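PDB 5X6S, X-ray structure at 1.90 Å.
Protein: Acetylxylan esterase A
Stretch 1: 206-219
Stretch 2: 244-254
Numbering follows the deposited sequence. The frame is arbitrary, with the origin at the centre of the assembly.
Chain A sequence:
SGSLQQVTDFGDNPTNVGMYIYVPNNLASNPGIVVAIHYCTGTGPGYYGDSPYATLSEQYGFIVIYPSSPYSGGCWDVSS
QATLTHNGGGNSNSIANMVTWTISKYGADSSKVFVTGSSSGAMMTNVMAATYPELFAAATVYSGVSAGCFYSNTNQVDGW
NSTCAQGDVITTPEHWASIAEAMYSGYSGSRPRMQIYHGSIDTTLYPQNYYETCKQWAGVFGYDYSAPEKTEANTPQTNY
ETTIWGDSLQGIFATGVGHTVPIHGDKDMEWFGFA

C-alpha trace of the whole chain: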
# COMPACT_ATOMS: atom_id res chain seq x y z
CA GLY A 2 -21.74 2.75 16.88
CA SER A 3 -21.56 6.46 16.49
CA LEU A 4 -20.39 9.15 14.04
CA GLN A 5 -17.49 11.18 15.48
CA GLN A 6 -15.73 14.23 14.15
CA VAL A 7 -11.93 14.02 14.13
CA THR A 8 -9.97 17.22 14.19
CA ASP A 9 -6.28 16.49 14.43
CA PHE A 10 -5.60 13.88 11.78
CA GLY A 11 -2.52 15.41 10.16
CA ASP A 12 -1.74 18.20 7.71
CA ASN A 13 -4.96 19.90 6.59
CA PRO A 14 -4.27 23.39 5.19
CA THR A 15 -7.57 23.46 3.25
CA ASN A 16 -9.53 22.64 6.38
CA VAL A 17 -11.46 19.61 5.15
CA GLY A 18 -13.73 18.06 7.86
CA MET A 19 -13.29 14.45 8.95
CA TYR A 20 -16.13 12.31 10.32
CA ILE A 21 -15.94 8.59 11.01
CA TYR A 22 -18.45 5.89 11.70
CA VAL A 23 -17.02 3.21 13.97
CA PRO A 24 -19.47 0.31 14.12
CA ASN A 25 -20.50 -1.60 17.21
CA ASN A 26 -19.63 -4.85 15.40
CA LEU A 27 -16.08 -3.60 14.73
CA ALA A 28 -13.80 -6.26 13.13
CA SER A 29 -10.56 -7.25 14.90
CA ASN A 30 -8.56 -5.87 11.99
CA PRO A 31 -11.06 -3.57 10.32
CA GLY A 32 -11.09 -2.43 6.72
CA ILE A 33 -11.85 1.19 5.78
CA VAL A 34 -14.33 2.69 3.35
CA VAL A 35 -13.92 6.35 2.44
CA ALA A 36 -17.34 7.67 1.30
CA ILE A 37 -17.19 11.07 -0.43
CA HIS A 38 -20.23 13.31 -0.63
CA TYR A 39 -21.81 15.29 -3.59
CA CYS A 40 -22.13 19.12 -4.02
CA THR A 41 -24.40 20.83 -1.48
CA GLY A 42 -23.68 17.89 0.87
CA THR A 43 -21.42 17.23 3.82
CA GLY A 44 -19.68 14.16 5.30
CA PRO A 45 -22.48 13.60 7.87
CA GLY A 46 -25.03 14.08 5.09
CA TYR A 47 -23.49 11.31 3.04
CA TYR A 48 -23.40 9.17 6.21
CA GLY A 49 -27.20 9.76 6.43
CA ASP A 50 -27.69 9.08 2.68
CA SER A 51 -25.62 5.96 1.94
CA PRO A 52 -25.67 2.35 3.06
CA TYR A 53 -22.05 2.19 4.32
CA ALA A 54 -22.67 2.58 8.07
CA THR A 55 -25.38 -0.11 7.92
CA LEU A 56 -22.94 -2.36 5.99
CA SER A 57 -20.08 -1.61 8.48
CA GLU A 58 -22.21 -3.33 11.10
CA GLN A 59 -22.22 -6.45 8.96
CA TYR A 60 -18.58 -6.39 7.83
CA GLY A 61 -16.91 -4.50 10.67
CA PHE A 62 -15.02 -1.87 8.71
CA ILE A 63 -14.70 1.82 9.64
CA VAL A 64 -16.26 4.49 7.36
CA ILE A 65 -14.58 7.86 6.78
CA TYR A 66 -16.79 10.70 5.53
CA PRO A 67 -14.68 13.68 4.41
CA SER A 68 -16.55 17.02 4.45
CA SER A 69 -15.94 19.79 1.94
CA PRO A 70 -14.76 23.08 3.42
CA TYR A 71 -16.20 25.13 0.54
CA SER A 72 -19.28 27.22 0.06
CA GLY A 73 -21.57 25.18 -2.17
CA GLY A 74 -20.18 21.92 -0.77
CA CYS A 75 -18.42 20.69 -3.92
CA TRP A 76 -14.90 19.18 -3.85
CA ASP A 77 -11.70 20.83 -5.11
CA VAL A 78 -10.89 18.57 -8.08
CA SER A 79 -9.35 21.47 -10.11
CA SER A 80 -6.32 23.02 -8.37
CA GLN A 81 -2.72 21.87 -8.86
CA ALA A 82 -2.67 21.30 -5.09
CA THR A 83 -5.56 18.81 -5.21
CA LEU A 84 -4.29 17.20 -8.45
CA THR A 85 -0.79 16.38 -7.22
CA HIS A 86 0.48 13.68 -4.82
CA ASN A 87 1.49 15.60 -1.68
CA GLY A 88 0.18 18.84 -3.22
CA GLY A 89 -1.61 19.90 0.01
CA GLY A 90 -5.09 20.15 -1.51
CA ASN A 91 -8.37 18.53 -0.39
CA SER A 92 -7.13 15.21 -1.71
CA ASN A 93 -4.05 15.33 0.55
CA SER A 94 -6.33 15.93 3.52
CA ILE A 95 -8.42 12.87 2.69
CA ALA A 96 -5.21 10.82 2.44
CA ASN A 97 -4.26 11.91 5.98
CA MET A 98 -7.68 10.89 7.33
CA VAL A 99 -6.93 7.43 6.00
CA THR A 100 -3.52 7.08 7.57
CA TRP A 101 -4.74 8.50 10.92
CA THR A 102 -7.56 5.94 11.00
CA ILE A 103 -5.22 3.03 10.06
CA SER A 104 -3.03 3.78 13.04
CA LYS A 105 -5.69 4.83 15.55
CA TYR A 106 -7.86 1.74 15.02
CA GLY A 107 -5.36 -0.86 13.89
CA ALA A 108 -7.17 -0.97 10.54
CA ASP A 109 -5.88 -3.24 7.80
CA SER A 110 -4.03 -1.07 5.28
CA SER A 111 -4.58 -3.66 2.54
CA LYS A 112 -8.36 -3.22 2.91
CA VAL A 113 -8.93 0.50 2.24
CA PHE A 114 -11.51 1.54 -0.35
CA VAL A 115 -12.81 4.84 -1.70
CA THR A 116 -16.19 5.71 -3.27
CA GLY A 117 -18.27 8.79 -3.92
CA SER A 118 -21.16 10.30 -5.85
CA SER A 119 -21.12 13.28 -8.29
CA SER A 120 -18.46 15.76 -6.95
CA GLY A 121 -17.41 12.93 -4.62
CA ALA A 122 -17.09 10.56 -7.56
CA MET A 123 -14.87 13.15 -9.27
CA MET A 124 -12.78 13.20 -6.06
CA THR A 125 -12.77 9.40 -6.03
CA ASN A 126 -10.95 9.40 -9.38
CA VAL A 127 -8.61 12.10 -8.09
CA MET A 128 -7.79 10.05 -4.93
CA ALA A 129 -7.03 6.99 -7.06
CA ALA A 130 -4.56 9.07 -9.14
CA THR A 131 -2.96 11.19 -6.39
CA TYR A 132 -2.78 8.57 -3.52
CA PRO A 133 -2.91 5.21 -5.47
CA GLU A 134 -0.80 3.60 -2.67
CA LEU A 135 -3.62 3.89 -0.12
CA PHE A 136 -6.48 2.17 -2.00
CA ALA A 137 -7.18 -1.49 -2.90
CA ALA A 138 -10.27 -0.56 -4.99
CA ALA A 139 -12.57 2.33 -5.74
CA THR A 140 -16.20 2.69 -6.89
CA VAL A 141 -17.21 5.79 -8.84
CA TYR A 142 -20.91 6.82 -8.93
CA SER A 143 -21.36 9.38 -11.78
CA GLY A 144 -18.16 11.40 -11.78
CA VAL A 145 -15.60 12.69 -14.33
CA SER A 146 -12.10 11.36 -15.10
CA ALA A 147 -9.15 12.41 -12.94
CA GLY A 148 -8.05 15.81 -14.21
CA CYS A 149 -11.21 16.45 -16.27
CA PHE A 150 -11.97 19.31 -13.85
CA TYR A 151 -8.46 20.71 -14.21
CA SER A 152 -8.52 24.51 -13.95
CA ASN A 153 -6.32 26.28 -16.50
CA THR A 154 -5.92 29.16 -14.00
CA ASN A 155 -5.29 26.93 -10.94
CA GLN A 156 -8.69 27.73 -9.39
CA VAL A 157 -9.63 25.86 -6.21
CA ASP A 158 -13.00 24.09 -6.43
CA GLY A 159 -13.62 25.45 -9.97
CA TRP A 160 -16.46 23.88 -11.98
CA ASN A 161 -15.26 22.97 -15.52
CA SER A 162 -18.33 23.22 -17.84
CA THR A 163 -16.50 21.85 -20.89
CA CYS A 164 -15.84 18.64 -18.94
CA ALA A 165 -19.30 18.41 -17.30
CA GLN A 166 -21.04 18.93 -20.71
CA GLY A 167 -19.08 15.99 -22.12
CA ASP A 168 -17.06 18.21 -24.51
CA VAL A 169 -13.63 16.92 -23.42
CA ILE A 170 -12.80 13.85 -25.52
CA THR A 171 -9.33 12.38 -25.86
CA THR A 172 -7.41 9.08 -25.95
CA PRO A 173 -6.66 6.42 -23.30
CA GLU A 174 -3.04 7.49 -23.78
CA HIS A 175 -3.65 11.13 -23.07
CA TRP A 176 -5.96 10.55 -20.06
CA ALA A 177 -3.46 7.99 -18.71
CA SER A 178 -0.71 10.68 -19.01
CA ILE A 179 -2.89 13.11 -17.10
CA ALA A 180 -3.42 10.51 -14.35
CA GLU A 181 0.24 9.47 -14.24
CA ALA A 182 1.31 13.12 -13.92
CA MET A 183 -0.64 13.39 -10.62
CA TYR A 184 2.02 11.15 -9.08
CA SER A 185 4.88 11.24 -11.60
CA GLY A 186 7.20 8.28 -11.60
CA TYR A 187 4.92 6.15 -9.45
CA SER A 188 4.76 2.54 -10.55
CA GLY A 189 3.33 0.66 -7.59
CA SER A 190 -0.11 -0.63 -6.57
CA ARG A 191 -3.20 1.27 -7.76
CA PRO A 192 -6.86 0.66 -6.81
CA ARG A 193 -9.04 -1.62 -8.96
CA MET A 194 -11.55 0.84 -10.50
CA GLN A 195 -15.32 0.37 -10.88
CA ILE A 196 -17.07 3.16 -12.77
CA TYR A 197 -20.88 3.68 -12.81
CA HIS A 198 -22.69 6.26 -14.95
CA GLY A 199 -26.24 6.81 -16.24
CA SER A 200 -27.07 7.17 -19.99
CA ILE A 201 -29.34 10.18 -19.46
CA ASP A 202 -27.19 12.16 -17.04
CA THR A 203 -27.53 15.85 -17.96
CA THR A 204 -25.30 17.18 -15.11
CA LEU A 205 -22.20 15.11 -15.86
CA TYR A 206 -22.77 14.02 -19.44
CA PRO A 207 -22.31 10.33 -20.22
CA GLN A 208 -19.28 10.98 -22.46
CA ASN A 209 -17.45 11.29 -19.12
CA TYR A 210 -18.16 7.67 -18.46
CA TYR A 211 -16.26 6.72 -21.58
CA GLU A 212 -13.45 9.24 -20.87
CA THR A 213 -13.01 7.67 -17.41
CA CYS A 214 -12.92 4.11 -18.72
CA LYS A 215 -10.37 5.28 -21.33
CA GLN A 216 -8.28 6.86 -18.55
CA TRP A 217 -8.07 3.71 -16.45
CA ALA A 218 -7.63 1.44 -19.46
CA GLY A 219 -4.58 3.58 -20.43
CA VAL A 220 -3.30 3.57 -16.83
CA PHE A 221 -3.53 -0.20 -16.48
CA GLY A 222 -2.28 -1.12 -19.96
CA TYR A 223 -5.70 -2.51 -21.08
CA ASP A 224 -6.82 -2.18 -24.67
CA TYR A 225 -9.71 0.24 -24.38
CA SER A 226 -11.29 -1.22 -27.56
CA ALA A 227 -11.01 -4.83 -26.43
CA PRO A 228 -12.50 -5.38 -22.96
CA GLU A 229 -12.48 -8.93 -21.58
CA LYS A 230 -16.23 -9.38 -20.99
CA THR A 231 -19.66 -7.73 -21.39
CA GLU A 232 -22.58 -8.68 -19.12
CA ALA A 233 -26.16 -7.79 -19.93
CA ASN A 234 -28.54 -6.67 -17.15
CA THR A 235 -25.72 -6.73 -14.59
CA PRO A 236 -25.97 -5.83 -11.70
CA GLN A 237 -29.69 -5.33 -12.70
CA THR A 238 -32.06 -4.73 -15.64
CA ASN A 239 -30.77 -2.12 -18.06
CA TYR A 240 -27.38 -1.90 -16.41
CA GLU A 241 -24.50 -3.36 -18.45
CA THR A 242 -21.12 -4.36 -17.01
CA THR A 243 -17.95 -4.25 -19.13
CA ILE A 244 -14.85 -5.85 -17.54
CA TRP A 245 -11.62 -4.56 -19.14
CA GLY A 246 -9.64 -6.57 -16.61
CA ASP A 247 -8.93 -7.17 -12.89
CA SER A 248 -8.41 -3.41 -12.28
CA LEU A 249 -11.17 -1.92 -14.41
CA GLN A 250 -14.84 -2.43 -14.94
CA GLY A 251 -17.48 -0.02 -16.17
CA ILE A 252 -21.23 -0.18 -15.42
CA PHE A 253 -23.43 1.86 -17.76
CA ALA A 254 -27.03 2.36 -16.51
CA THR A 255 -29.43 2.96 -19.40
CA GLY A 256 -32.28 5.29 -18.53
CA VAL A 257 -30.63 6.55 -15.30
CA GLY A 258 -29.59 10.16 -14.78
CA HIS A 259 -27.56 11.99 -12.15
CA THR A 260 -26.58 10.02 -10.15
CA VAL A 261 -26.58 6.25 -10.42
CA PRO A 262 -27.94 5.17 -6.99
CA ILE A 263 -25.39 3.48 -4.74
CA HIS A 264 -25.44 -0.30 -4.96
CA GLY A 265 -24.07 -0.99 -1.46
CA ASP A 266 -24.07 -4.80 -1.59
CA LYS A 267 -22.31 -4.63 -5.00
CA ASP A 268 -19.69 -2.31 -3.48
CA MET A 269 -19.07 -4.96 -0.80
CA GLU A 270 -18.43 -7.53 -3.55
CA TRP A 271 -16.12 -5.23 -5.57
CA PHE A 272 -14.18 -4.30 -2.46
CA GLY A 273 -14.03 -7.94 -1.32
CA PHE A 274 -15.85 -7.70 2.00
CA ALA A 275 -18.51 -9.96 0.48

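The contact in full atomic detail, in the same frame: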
# COMPACT_ATOMS: atom_id res chain seq x y z
N TYR A 206 -22.33 14.71 -18.23
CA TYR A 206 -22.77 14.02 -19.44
C TYR A 206 -22.07 12.69 -19.62
O TYR A 206 -20.90 12.52 -19.25
CB TYR A 206 -22.69 14.96 -20.68
CG TYR A 206 -23.90 15.88 -20.78
CD1 TYR A 206 -24.02 17.01 -19.98
CD2 TYR A 206 -24.96 15.57 -21.66
CE1 TYR A 206 -25.14 17.84 -20.04
CE2 TYR A 206 -26.08 16.39 -21.74
CZ TYR A 206 -26.17 17.52 -20.91
OH TYR A 206 -27.27 18.33 -20.96
N PRO A 207 -22.79 11.70 -20.20
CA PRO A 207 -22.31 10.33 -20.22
C PRO A 207 -21.01 10.10 -20.99
O PRO A 207 -20.41 9.02 -20.87
CB PRO A 207 -23.48 9.54 -20.89
CG PRO A 207 -24.44 10.54 -21.38
CD PRO A 207 -24.15 11.87 -20.78
N GLN A 208 -20.59 11.06 -21.80
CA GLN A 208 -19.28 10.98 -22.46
C GLN A 208 -18.16 10.75 -21.40
O GLN A 208 -17.20 9.95 -21.62
CB GLN A 208 -18.95 12.24 -23.30
CG GLN A 208 -17.63 12.08 -24.08
CD GLN A 208 -17.73 11.01 -25.11
OE1 GLN A 208 -18.74 10.94 -25.82
NE2 GLN A 208 -16.74 10.17 -25.22
N ASN A 209 -18.34 11.41 -20.26
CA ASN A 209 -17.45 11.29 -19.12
C ASN A 209 -17.32 9.90 -18.61
O ASN A 209 -16.27 9.52 -18.09
CB ASN A 209 -17.89 12.23 -18.00
CG ASN A 209 -17.70 13.67 -18.36
OD1 ASN A 209 -16.57 14.10 -18.67
ND2 ASN A 209 -18.77 14.45 -18.27
N TYR A 210 -18.34 9.06 -18.78
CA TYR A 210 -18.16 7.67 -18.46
C TYR A 210 -17.11 7.07 -19.35
O TYR A 210 -16.23 6.32 -18.90
CB TYR A 210 -19.49 6.88 -18.62
CG TYR A 210 -19.36 5.38 -18.61
CD1 TYR A 210 -19.24 4.67 -17.42
CD2 TYR A 210 -19.41 4.65 -19.80
CE1 TYR A 210 -19.13 3.31 -17.42
CE2 TYR A 210 -19.31 3.27 -19.80
CZ TYR A 210 -19.17 2.60 -18.62
OH TYR A 210 -19.06 1.21 -18.60
N TYR A 211 -17.19 7.36 -20.64
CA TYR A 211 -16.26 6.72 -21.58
C TYR A 211 -14.85 7.28 -21.39
O TYR A 211 -13.89 6.54 -21.47
CB TYR A 211 -16.75 6.88 -23.03
CG TYR A 211 -18.07 6.14 -23.23
CD1 TYR A 211 -18.11 4.76 -23.32
CD2 TYR A 211 -19.28 6.84 -23.20
CE1 TYR A 211 -19.33 4.09 -23.48
CE2 TYR A 211 -20.49 6.17 -23.32
CZ TYR A 211 -20.50 4.81 -23.45
OH TYR A 211 -21.71 4.14 -23.55
N GLU A 212 -14.76 8.58 -21.13
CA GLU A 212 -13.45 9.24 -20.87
C GLU A 212 -12.77 8.66 -19.64
O GLU A 212 -11.58 8.49 -19.61
CB GLU A 212 -13.63 10.73 -20.73
CG GLU A 212 -14.17 11.38 -22.01
CD GLU A 212 -13.40 10.91 -23.26
OE1 GLU A 212 -12.19 11.24 -23.41
OE2 GLU A 212 -14.01 10.17 -24.07
N THR A 213 -13.55 8.30 -18.63
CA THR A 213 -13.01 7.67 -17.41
C THR A 213 -12.53 6.25 -17.66
O THR A 213 -11.48 5.84 -17.15
CB THR A 213 -14.06 7.71 -16.26
OG1 THR A 213 -14.47 9.08 -16.01
CG2 THR A 213 -13.49 7.11 -15.01
N CYS A 214 -13.31 5.47 -18.41
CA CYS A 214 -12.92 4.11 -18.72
C CYS A 214 -11.67 4.10 -19.60
O CYS A 214 -10.79 3.27 -19.40
CB CYS A 214 -14.09 3.38 -19.40
SG CYS A 214 -15.45 2.97 -18.24
N LYS A 215 -11.60 5.03 -20.54
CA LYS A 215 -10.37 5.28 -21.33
C LYS A 215 -9.19 5.53 -20.40
O LYS A 215 -8.15 4.85 -20.51
CB LYS A 215 -10.55 6.49 -22.23
CG LYS A 215 -11.40 6.28 -23.49
CD LYS A 215 -11.67 7.61 -24.12
CE LYS A 215 -12.31 7.54 -25.48
NZ LYS A 215 -12.51 8.94 -25.97
N GLN A 216 -9.36 6.49 -19.50
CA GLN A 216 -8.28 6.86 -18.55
C GLN A 216 -7.71 5.65 -17.84
O GLN A 216 -6.49 5.38 -17.93
CB GLN A 216 -8.78 7.86 -17.54
CG GLN A 216 -7.74 8.22 -16.49
CD GLN A 216 -8.13 9.49 -15.75
OE1 GLN A 216 -9.11 9.51 -15.01
NE2 GLN A 216 -7.41 10.57 -15.98
N TRP A 217 -8.57 4.85 -17.19
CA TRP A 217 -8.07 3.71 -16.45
C TRP A 217 -7.56 2.58 -17.29
O TRP A 217 -6.59 1.92 -16.90
CB TRP A 217 -9.07 3.24 -15.37
CG TRP A 217 -9.37 4.35 -14.38
CD1 TRP A 217 -10.57 4.94 -14.16
CD2 TRP A 217 -8.42 5.04 -13.56
NE1 TRP A 217 -10.44 5.95 -13.22
CE2 TRP A 217 -9.14 6.02 -12.83
CE3 TRP A 217 -7.04 4.93 -13.35
CZ2 TRP A 217 -8.52 6.88 -11.91
CZ3 TRP A 217 -6.42 5.79 -12.43
CH2 TRP A 217 -7.15 6.73 -11.73
N ALA A 218 -8.17 2.36 -18.45
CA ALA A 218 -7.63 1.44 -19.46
C ALA A 218 -6.18 1.84 -19.78
O ALA A 218 -5.31 1.02 -19.73
CB ALA A 218 -8.50 1.46 -20.72
N GLY A 219 -5.95 3.10 -20.09
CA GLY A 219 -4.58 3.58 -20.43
C GLY A 219 -3.66 3.34 -19.25
O GLY A 219 -2.54 2.80 -19.41
N ILE A 244 -16.12 -5.59 -18.21
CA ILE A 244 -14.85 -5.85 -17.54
C ILE A 244 -13.65 -5.73 -18.50
O ILE A 244 -13.50 -6.55 -19.41
CB ILE A 244 -14.87 -7.25 -16.91
CG1 ILE A 244 -16.09 -7.38 -15.96
CG2 ILE A 244 -13.53 -7.55 -16.21
CD1 ILE A 244 -16.21 -8.75 -15.35
N TRP A 245 -12.82 -4.70 -18.32
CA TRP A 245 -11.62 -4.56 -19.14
C TRP A 245 -10.52 -5.43 -18.58
O TRP A 245 -9.68 -5.94 -19.32
CB TRP A 245 -11.19 -3.12 -19.27
CG TRP A 245 -11.87 -2.30 -20.30
CD1 TRP A 245 -11.43 -2.03 -21.59
CD2 TRP A 245 -13.08 -1.54 -20.14
NE1 TRP A 245 -12.28 -1.16 -22.20
CE2 TRP A 245 -13.31 -0.86 -21.35
CE3 TRP A 245 -13.99 -1.38 -19.08
CZ2 TRP A 245 -14.42 -0.03 -21.54
CZ3 TRP A 245 -15.08 -0.58 -19.27
CH2 TRP A 245 -15.30 0.09 -20.49
N GLY A 246 -10.55 -5.64 -17.27
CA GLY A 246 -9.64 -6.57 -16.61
C GLY A 246 -9.80 -6.53 -15.08
O GLY A 246 -10.78 -5.96 -14.58
N ASP A 247 -8.87 -7.15 -14.35
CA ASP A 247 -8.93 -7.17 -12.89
C ASP A 247 -9.07 -5.78 -12.25
O ASP A 247 -9.71 -5.67 -11.19
CB ASP A 247 -7.69 -7.85 -12.30
CG ASP A 247 -7.67 -9.36 -12.55
OD1 ASP A 247 -8.61 -9.89 -13.15
OD2 ASP A 247 -6.68 -10.00 -12.12
N SER A 248 -8.51 -4.75 -12.88
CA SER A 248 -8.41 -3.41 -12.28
C SER A 248 -9.33 -2.39 -12.91
O SER A 248 -9.24 -1.20 -12.61
CB SER A 248 -6.95 -2.91 -12.30
OG SER A 248 -6.13 -3.77 -11.51
N LEU A 249 -10.21 -2.83 -13.83
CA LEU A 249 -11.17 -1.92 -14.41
C LEU A 249 -12.44 -2.60 -14.91
O LEU A 249 -12.39 -3.46 -15.81
CB LEU A 249 -10.58 -1.10 -15.57
CG LEU A 249 -11.55 -0.17 -16.24
CD1 LEU A 249 -12.09 0.98 -15.34
CD2 LEU A 249 -10.99 0.44 -17.51
N GLN A 250 -13.57 -2.16 -14.35
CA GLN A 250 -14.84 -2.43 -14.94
C GLN A 250 -15.74 -1.21 -14.99
O GLN A 250 -15.64 -0.31 -14.13
CB GLN A 250 -15.50 -3.64 -14.30
CG GLN A 250 -15.97 -3.45 -12.90
CD GLN A 250 -16.62 -4.67 -12.30
OE1 GLN A 250 -17.74 -4.61 -11.86
NE2 GLN A 250 -15.89 -5.73 -12.19
N GLY A 251 -16.58 -1.14 -16.01
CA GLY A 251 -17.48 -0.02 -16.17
C GLY A 251 -18.91 -0.56 -16.11
O GLY A 251 -19.17 -1.67 -16.60
N ILE A 252 -19.82 0.23 -15.53
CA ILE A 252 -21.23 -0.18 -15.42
C ILE A 252 -22.05 0.98 -15.95
O ILE A 252 -22.09 2.06 -15.35
CB ILE A 252 -21.61 -0.61 -13.97
CG1 ILE A 252 -20.73 -1.77 -13.56
CG2 ILE A 252 -23.10 -0.98 -13.89
CD1 ILE A 252 -20.38 -1.85 -12.14
N PHE A 253 -22.64 0.80 -17.13
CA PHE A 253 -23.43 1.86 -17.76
C PHE A 253 -24.91 1.56 -17.54
O PHE A 253 -25.38 0.49 -17.94
CB PHE A 253 -23.12 1.97 -19.28
CG PHE A 253 -23.52 3.28 -19.90
CD1 PHE A 253 -22.93 4.48 -19.49
CD2 PHE A 253 -24.44 3.32 -20.96
CE1 PHE A 253 -23.24 5.67 -20.12
CE2 PHE A 253 -24.79 4.53 -21.58
CZ PHE A 253 -24.20 5.72 -21.16
N ALA A 254 -25.60 2.50 -16.89
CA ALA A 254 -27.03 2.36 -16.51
C ALA A 254 -27.95 3.10 -17.50
O ALA A 254 -28.13 4.31 -17.43
CB ALA A 254 -27.24 2.89 -15.10

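The contact is an apolar, largely aromatic packing of one helix against a β-strand, made by side-chain van der Waals contact with no hydrogen bond or salt bridge between the two stretches. The helix of stretch 1 runs through G219 and continues beyond it; the strand 249-254 lies alongside, nearly antiparallel, with the N-to-C directions at 171° and the axes 9.0 Å apart at closest approach. The CA register follows that direction: Y210 CA lies 7.9 Å from F253 CA, C214 CA 6.7 Å from G251 CA, and W217 CA 6.7 Å from L249 CA. Residues one helical turn apart thus meet alternate strand residues, as expected when L249, G251 and F253 occupy one side of the strand while the CA-to-CB bonds of Q250 and I252 point away. Together the two stretches bury 509 Å².

At the C-terminal end of the strand, F253 loses more area to the partner stretch than any other residue, 98 Å², and it meets three residues at the start of stretch 1. P207 CB approaches F253 CZ at 3.9 Å, near the plane of the phenyl ring, at its edge. F253 CD1 lies over one face of the Y210 ring, 3.5 Å from Y210 CD2; the ring centroids are 5.0 Å apart with planes at 39°, an oblique pairing. The CA-to-CB bond of Y211 points sideways, but the end of the side chain, in the m rotamer, comes nearer, with Y211 OH over a face of F253, 3.7 Å from F253 CE2. The Y211 and F253 rings are also oblique, with planes at 47° and centroids 5.4 Å apart.

In the middle, the missing side chain of G251 makes room. An ideal CB there would point toward the helix and sit 2.2 Å from Y210 OH and 3.0 Å from C214 SG, both clashes. Y210, in the t rotamer, points its ring at the strand, and Y210 OH comes within 3.1 Å of G251 C. Y210 OH is also 3.3 Å from I252 N, but the angle is too poor for a hydrogen bond, so this proximity reflects packing. C214 SG lies 4.2 Å from G251 CA and 3.7 Å from W245 CH2. C214 SG is 4.4 Å from the centroid of the W245 six-membered ring and 48° off its normal, an oblique sulfur-aromatic contact.

W245 belongs to the preceding strand, which joins strand 249-254 through a type I turn from G246 to L249. The backbone hydrogen bond from W245 N to L249 O, 2.8 Å, helps tie the two strands together, and both residues direct CB toward the helix. L249 packs against the helix between C214 and A218: L249 CD1 is 3.8 Å from W217 CB, while L249 CD2 lies 3.4 Å from C214 O and 4.2 Å from A218 CB. The carbonyl C214 O already accepts A218 N at 2.9 Å within the helix, so the methyl rests against a satisfied backbone.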